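Local coordinates for protein glucanase (Klebsiella pneumoniae, PDB 5GY3) that probably hydrolyses internal beta-1,4-glucosidic linkages in cellulose, lichenin and cereal beta-glucans, as an endoglucanase of glycoside hydrolase family 8, at residues Ala109-Asp113 with Glu163-Leu167; Asp144-Pro150 with Asp194-Ala200; Pro211-Ser215 with Ala252-Ser257. Residue numbers count along the deposited sequence, not the author numbering.

From the N terminus, the chain enters contact 1 on helix 106-123 and contact 2 on strand 145-148 before either has closed. Contact 1 closes first, at 163-167, where helix 155-164 gives way to the turn before helix 167-183, and contact 2 closes at 194-200; their segments therefore alternate and the two loops cross, although their nearest atoms stay about 18 Å apart. Contact 3 follows in series, opening at 211-215 and closing at 252-257 around helices 220-228 and 236-243. Contact 1 joins helix 106-123 to that turn at the surface, contact 2 pairs two strands of a three-stranded sheet, and contact 3 forms a two-stranded ribbon. Contacts 2 and 3 touch through Asp194, whose N lies 2.8 Å from Arg213 O, a probable hydrogen bond.

Contact 1: Ala109-Asp113 with Glu163-Leu167; sequences AIASD and ERTHL
This is a surface salt bridge between the N-terminal part of helix 106-123 and the turn that leads from helix 155-164 into helix 167-183. Residues 109-113 are regular helix, with phi/psi near -60/-40 and Asp113 N bonded to Ala109 O at 2.9 Å. The other segment runs from the last, weakly bonded turn of helix 155-164 through Thr165, which is extended (-164/154), and passes through His166 in the left-handed helical region (47/48), the N-cap position directly before helix 167-183. The closest CA atoms are those of Asp113 and Thr165, 7.3 Å apart, so the long Arg164 side chain spans the gap to Asp113. Arg164 (chi1 t, chi2 p, chi3 t) and Asp113 (chi1 m) meet in a bidentate pair: Arg164 NE donates to Asp113 OD1 at 2.9 Å and Arg164 NH2 to Asp113 OD2 at 2.6 Å, with N-H...O angles of 167° and 162°. Here it ties helix 106-123 to the inter-helix turn in the (alpha/alpha)6 barrel of family 8 hydrolases, away from the predicted nucleophile. Ala109 CB covers one guanidinium face, 3.6 Å from Arg164 CZ, while Thr165 CG2 lies 4.0 Å from Asp113 OD1. Within the turn, Thr165 OG1 and His166 ND1 share a 2.7 Å hydrogen bond. Helix 86-103 backs the pair, Leu97 touching Arg164 and Gln100 touching Ala109.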
# COMPACT_ATOMS: atom_id res chain seq x y z
N ALA A 109 17.59 9.37 4.83
CA ALA A 109 17.81 7.98 5.19
C ALA A 109 17.84 7.79 6.70
O ALA A 109 17.38 6.76 7.21
CB ALA A 109 19.11 7.47 4.57
N ILE A 110 18.37 8.77 7.44
CA ILE A 110 18.34 8.68 8.90
C ILE A 110 16.90 8.70 9.40
O ILE A 110 16.55 7.98 10.34
CB ILE A 110 19.20 9.80 9.52
CG1 ILE A 110 20.68 9.49 9.28
CG2 ILE A 110 18.88 9.97 11.02
CD1 ILE A 110 21.63 10.65 9.56
N ALA A 111 16.04 9.50 8.76
CA ALA A 111 14.62 9.49 9.12
C ALA A 111 13.98 8.14 8.80
O ALA A 111 13.22 7.60 9.61
CB ALA A 111 13.89 10.61 8.39
N SER A 112 14.28 7.59 7.62
CA SER A 112 13.75 6.28 7.25
C SER A 112 14.13 5.23 8.28
O SER A 112 13.29 4.42 8.70
CB SER A 112 14.27 5.90 5.86
OG SER A 112 13.79 4.61 5.49
N ASP A 113 15.41 5.22 8.69
CA ASP A 113 15.90 4.18 9.60
C ASP A 113 15.12 4.14 10.90
O ASP A 113 14.91 3.07 11.47
CB ASP A 113 17.38 4.42 9.91
CG ASP A 113 18.29 4.25 8.71
OD1 ASP A 113 17.89 3.55 7.76
OD2 ASP A 113 19.41 4.81 8.73
N GLU A 163 18.16 -3.82 2.08
CA GLU A 163 19.43 -3.38 1.51
C GLU A 163 20.12 -2.32 2.36
O GLU A 163 21.33 -2.10 2.18
CB GLU A 163 19.22 -2.83 0.11
CG GLU A 163 18.54 -3.79 -0.83
CD GLU A 163 18.38 -3.19 -2.22
OE1 GLU A 163 17.58 -2.23 -2.38
OE2 GLU A 163 19.06 -3.66 -3.15
N ARG A 164 19.37 -1.64 3.23
CA ARG A 164 19.80 -0.51 4.04
C ARG A 164 20.10 -0.92 5.48
O ARG A 164 21.13 -0.51 6.04
CB ARG A 164 18.70 0.57 4.00
CG ARG A 164 18.77 1.67 5.07
CD ARG A 164 19.75 2.76 4.69
NE ARG A 164 19.97 3.71 5.77
CZ ARG A 164 20.95 4.61 5.77
NH1 ARG A 164 21.79 4.67 4.75
NH2 ARG A 164 21.09 5.44 6.80
N THR A 165 19.24 -1.73 6.10
CA THR A 165 19.35 -1.94 7.53
C THR A 165 18.55 -3.18 7.92
O THR A 165 17.60 -3.57 7.23
CB THR A 165 18.85 -0.70 8.31
OG1 THR A 165 19.08 -0.88 9.71
CG2 THR A 165 17.35 -0.44 8.05
N HIS A 166 18.96 -3.80 9.04
CA HIS A 166 18.28 -4.97 9.59
C HIS A 166 17.99 -5.99 8.49
O HIS A 166 16.87 -6.49 8.35
CB HIS A 166 16.98 -4.59 10.30
CG HIS A 166 17.16 -3.68 11.49
ND1 HIS A 166 17.53 -2.36 11.37
CD2 HIS A 166 16.99 -3.91 12.81
CE1 HIS A 166 17.59 -1.81 12.57
NE2 HIS A 166 17.27 -2.73 13.46
N LEU A 167 19.01 -6.28 7.68
CA LEU A 167 18.80 -7.11 6.49
C LEU A 167 18.11 -8.43 6.83
O LEU A 167 17.14 -8.83 6.16
CB LEU A 167 20.14 -7.36 5.80
CG LEU A 167 20.14 -8.26 4.56
CD1 LEU A 167 21.23 -7.82 3.61
CD2 LEU A 167 20.34 -9.73 4.92

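Contact 2: Asp144-Pro150 with Asp194-Ala200; sequences DHLNLNP and DWVALRA
Asp144 opens an antiparallel strand pairing: its O accepts a weak hydrogen bond from Ala200 N (2.9 Å, 129°), and its OD1 accepts from His145 ND1 at 2.8 Å. His145 (chi1 m) faces Arg199 in a non-hydrogen-bonded pair with CA atoms 4.3 Å apart; Arg199 CG sits 3.8 Å from the imidazole centroid, a CH-pi contact. Leu146 and Leu198 form a hydrogen-bonded pair, Leu146 N to Leu198 O and Leu198 N to Leu146 O both 2.8 Å. Asn147 opposes Ala197, its OD1 3.7 Å from Ala197 CB, on the same face as His145 and Arg199. Leu148 repeats the reciprocal pair of hydrogen bonds with Val196, Leu148 N to Val196 O and Val196 N to Leu148 O again 2.8 Å; on this apolar face Leu148 CD1 meets Leu198 CD2 at 3.8 Å. The axes of 145-148 and 196-199 run at 154° and approach to 4.5 Å. Beyond the strand, Asn149 lays CB over Trp195, 4.0 Å from the six-membered ring centroid; its side chain is about 7 Å from that of Asp87, the predicted nucleophile, which places this end of the sheet beside the probable active site. Pro150 CD packs 4.0 Å from Val196 CG2. Strand 196-199 is central, flanked by 145-148 and 204-206, while Phe127 of strand 124-127 covers Leu146 and Leu198, and Met204 touches Val196 and Leu198.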
# COMPACT_ATOMS: atom_id res chain seq x y z
N ASP A 144 -6.09 -15.79 19.68
CA ASP A 144 -5.59 -16.86 18.84
C ASP A 144 -5.74 -16.56 17.35
O ASP A 144 -5.49 -17.45 16.53
CB ASP A 144 -6.28 -18.19 19.20
CG ASP A 144 -7.76 -18.19 18.88
OD1 ASP A 144 -8.37 -17.11 18.77
OD2 ASP A 144 -8.33 -19.30 18.75
N HIS A 145 -6.12 -15.34 16.99
CA HIS A 145 -6.18 -14.90 15.60
C HIS A 145 -5.51 -13.54 15.48
O HIS A 145 -5.59 -12.71 16.38
CB HIS A 145 -7.61 -14.76 15.08
CG HIS A 145 -8.34 -16.05 14.96
ND1 HIS A 145 -8.90 -16.70 16.04
CD2 HIS A 145 -8.61 -16.82 13.88
CE1 HIS A 145 -9.49 -17.81 15.64
NE2 HIS A 145 -9.33 -17.91 14.33
N LEU A 146 -4.89 -13.30 14.33
CA LEU A 146 -4.52 -11.96 13.90
C LEU A 146 -5.36 -11.58 12.69
O LEU A 146 -5.55 -12.39 11.78
CB LEU A 146 -3.04 -11.86 13.54
CG LEU A 146 -2.02 -12.29 14.58
CD1 LEU A 146 -0.62 -12.09 14.02
CD2 LEU A 146 -2.24 -11.52 15.86
N ASN A 147 -5.86 -10.35 12.68
CA ASN A 147 -6.50 -9.80 11.50
C ASN A 147 -5.44 -9.09 10.68
O ASN A 147 -4.91 -8.06 11.09
CB ASN A 147 -7.64 -8.86 11.89
CG ASN A 147 -8.89 -9.62 12.27
OD1 ASN A 147 -9.06 -10.78 11.88
ND2 ASN A 147 -9.78 -8.98 13.03
N LEU A 148 -5.11 -9.65 9.52
CA LEU A 148 -4.05 -9.15 8.67
C LEU A 148 -4.64 -8.54 7.41
O LEU A 148 -5.78 -8.84 7.02
CB LEU A 148 -3.08 -10.27 8.30
CG LEU A 148 -2.46 -11.05 9.45
CD1 LEU A 148 -1.57 -12.15 8.89
CD2 LEU A 148 -1.67 -10.10 10.34
N ASN A 149 -3.86 -7.68 6.77
CA ASN A 149 -4.24 -7.11 5.48
C ASN A 149 -3.08 -7.39 4.53
O ASN A 149 -2.03 -6.73 4.62
CB ASN A 149 -4.54 -5.62 5.60
CG ASN A 149 -5.13 -5.04 4.34
OD1 ASN A 149 -4.69 -5.36 3.23
ND2 ASN A 149 -6.16 -4.21 4.49
N PRO A 150 -3.19 -8.39 3.66
CA PRO A 150 -2.04 -8.73 2.81
C PRO A 150 -1.64 -7.63 1.86
O PRO A 150 -0.50 -7.66 1.37
CB PRO A 150 -2.49 -10.00 2.06
CG PRO A 150 -3.99 -10.01 2.17
CD PRO A 150 -4.27 -9.39 3.54
N ASP A 194 -9.56 -8.43 1.16
CA ASP A 194 -8.92 -7.26 1.75
C ASP A 194 -8.33 -7.58 3.12
O ASP A 194 -7.21 -7.16 3.44
CB ASP A 194 -9.93 -6.11 1.91
CG ASP A 194 -10.41 -5.53 0.59
OD1 ASP A 194 -9.67 -5.57 -0.42
OD2 ASP A 194 -11.55 -4.99 0.58
N TRP A 195 -9.08 -8.31 3.94
CA TRP A 195 -8.68 -8.64 5.30
C TRP A 195 -8.74 -10.14 5.49
O TRP A 195 -9.71 -10.79 5.08
CB TRP A 195 -9.59 -7.94 6.33
CG TRP A 195 -9.53 -6.46 6.22
CD1 TRP A 195 -10.30 -5.66 5.43
CD2 TRP A 195 -8.64 -5.58 6.92
NE1 TRP A 195 -9.95 -4.34 5.59
CE2 TRP A 195 -8.93 -4.27 6.50
CE3 TRP A 195 -7.62 -5.78 7.86
CZ2 TRP A 195 -8.23 -3.16 6.98
CZ3 TRP A 195 -6.94 -4.68 8.34
CH2 TRP A 195 -7.24 -3.39 7.90
N VAL A 196 -7.72 -10.69 6.14
CA VAL A 196 -7.56 -12.13 6.32
C VAL A 196 -7.29 -12.41 7.78
O VAL A 196 -6.39 -11.81 8.38
CB VAL A 196 -6.41 -12.67 5.45
CG1 VAL A 196 -6.12 -14.16 5.77
CG2 VAL A 196 -6.73 -12.48 3.97
N ALA A 197 -8.04 -13.35 8.36
CA ALA A 197 -7.80 -13.78 9.73
C ALA A 197 -6.84 -14.97 9.72
O ALA A 197 -7.10 -16.00 9.08
CB ALA A 197 -9.11 -14.17 10.42
N LEU A 198 -5.73 -14.83 10.45
CA LEU A 198 -4.74 -15.88 10.58
C LEU A 198 -4.86 -16.48 11.98
O LEU A 198 -4.65 -15.77 12.97
CB LEU A 198 -3.32 -15.33 10.36
CG LEU A 198 -2.15 -16.25 10.71
CD1 LEU A 198 -2.14 -17.50 9.83
CD2 LEU A 198 -0.82 -15.49 10.61
N ARG A 199 -5.22 -17.76 12.06
CA ARG A 199 -5.29 -18.44 13.34
C ARG A 199 -3.89 -18.94 13.74
O ARG A 199 -3.01 -19.10 12.90
CB ARG A 199 -6.29 -19.61 13.27
CG ARG A 199 -6.75 -20.13 14.62
CD ARG A 199 -7.94 -21.09 14.46
NE ARG A 199 -7.54 -22.36 13.85
CZ ARG A 199 -8.38 -23.37 13.61
NH1 ARG A 199 -9.67 -23.25 13.92
NH2 ARG A 199 -7.93 -24.50 13.06
N ALA A 200 -3.71 -19.17 15.04
CA ALA A 200 -2.37 -19.46 15.56
C ALA A 200 -1.80 -20.78 15.06
O ALA A 200 -0.59 -21.01 15.19
CB ALA A 200 -2.36 -19.43 17.09

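Contact 3: Pro211-Ser215 with Ala252-Ser257; sequences PPRMS and AWINVS
Trp253 has the most surface buried by 211-215; the guanidinium of Arg213 lies flat on its indole, centres 3.6 Å apart, planes at 4°. Arg213 CZ is 3.6 Å from the centroid of the six-membered ring and 16° off its normal, a cation-pi stack, and Arg213 CD adds a CH-pi contact at 4.0 Å. The extended Arg213 chain (chi1 m, chi2 and chi3 t) and the p rotamer of Trp253 set this overlap. A water accepts from Arg213 NE at 3.1 Å and from Asn255 ND2 at 2.9 Å, joining the non-hydrogen-bonded pair Arg213-Asn255 (CA atoms 4.1 Å apart).

Pro212, as heavily covered as Arg213, centres an inverse gamma turn (-81/59) closed by Arg213 N to Pro211 O at 2.7 Å; its O accepts from Val256 N at 3.0 Å. Strands 213-214 and 254-255 form a short two-stranded antiparallel sheet bracketing helices 220-228 and 236-243, the touching parts 164° apart, with Met214 N to Ile254 O at 2.9 Å and Ile254 N to Met214 O at 3.1 Å. Asn255 OD1 accepts from Ser257 N at 2.9 Å, an Asx turn. Met214 CB packs 3.8 Å from Ile254 CG2, against Trp241 of helix 236-243, while Pro206 of strand 204-206 touches Pro212 and Val256.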
# COMPACT_ATOMS: atom_id res chain seq x y z
N PRO A 211 -16.46 -7.19 4.72
CA PRO A 211 -16.92 -7.92 3.53
C PRO A 211 -15.77 -8.72 2.94
O PRO A 211 -14.68 -8.18 2.70
CB PRO A 211 -17.38 -6.81 2.58
CG PRO A 211 -17.74 -5.66 3.49
CD PRO A 211 -16.70 -5.74 4.59
N PRO A 212 -15.97 -9.98 2.71
CA PRO A 212 -14.86 -10.85 2.27
C PRO A 212 -14.59 -10.71 0.78
O PRO A 212 -14.70 -11.66 0.01
CB PRO A 212 -15.38 -12.25 2.65
CG PRO A 212 -16.86 -12.14 2.42
CD PRO A 212 -17.24 -10.73 2.85
N ARG A 213 -14.27 -9.48 0.37
CA ARG A 213 -14.03 -9.16 -1.03
C ARG A 213 -12.55 -8.92 -1.26
O ARG A 213 -11.87 -8.34 -0.40
CB ARG A 213 -14.78 -7.89 -1.43
CG ARG A 213 -16.29 -8.01 -1.34
CD ARG A 213 -16.93 -6.64 -1.51
NE ARG A 213 -18.39 -6.75 -1.46
CZ ARG A 213 -19.20 -5.72 -1.65
NH1 ARG A 213 -18.69 -4.52 -1.90
NH2 ARG A 213 -20.52 -5.90 -1.60
N MET A 214 -12.06 -9.41 -2.40
CA MET A 214 -10.94 -8.81 -3.11
C MET A 214 -11.45 -7.49 -3.68
O MET A 214 -12.18 -7.49 -4.67
CB MET A 214 -10.45 -9.73 -4.23
CG MET A 214 -9.01 -9.42 -4.69
SD MET A 214 -8.84 -7.84 -5.48
CE MET A 214 -9.95 -8.08 -6.87
N SER A 215 -11.07 -6.37 -3.07
CA SER A 215 -11.54 -5.08 -3.57
C SER A 215 -10.45 -4.02 -3.47
O SER A 215 -9.34 -4.22 -3.98
CB SER A 215 -12.82 -4.65 -2.84
OG SER A 215 -12.60 -4.40 -1.47
N ALA A 252 -14.91 -4.97 -10.62
CA ALA A 252 -14.07 -4.16 -9.74
C ALA A 252 -13.77 -4.86 -8.42
O ALA A 252 -12.80 -4.49 -7.75
CB ALA A 252 -14.73 -2.81 -9.47
N TRP A 253 -14.60 -5.81 -8.01
CA TRP A 253 -14.30 -6.64 -6.85
C TRP A 253 -14.91 -8.02 -7.04
O TRP A 253 -15.78 -8.22 -7.89
CB TRP A 253 -14.81 -6.02 -5.53
CG TRP A 253 -16.27 -5.59 -5.49
CD1 TRP A 253 -16.75 -4.31 -5.64
CD2 TRP A 253 -17.42 -6.42 -5.25
NE1 TRP A 253 -18.12 -4.30 -5.52
CE2 TRP A 253 -18.56 -5.58 -5.28
CE3 TRP A 253 -17.60 -7.78 -5.00
CZ2 TRP A 253 -19.85 -6.06 -5.10
CZ3 TRP A 253 -18.89 -8.26 -4.82
CH2 TRP A 253 -20.00 -7.40 -4.86
N ILE A 254 -14.43 -8.98 -6.24
CA ILE A 254 -15.07 -10.29 -6.15
C ILE A 254 -15.16 -10.70 -4.68
O ILE A 254 -14.22 -10.51 -3.91
CB ILE A 254 -14.33 -11.36 -6.99
CG1 ILE A 254 -14.93 -12.75 -6.74
CG2 ILE A 254 -12.83 -11.37 -6.68
CD1 ILE A 254 -14.48 -13.80 -7.74
N ASN A 255 -16.32 -11.22 -4.29
CA ASN A 255 -16.46 -11.86 -2.98
C ASN A 255 -15.82 -13.24 -3.08
O ASN A 255 -16.31 -14.11 -3.80
CB ASN A 255 -17.94 -11.94 -2.60
CG ASN A 255 -18.17 -12.54 -1.23
OD1 ASN A 255 -17.59 -13.57 -0.86
ND2 ASN A 255 -19.03 -11.90 -0.45
N VAL A 256 -14.70 -13.45 -2.37
CA VAL A 256 -13.95 -14.69 -2.58
C VAL A 256 -14.58 -15.86 -1.84
O VAL A 256 -14.20 -17.01 -2.09
CB VAL A 256 -12.47 -14.54 -2.18
CG1 VAL A 256 -11.80 -13.44 -3.02
CG2 VAL A 256 -12.34 -14.24 -0.69
N SER A 257 -15.55 -15.59 -0.96
CA SER A 257 -16.25 -16.66 -0.26
C SER A 257 -17.45 -17.18 -1.04
O SER A 257 -17.70 -18.39 -1.06
CB SER A 257 -16.71 -16.18 1.12
OG SER A 257 -15.61 -16.13 2.00
O HOH W 1 -20.18 -9.30 -1.09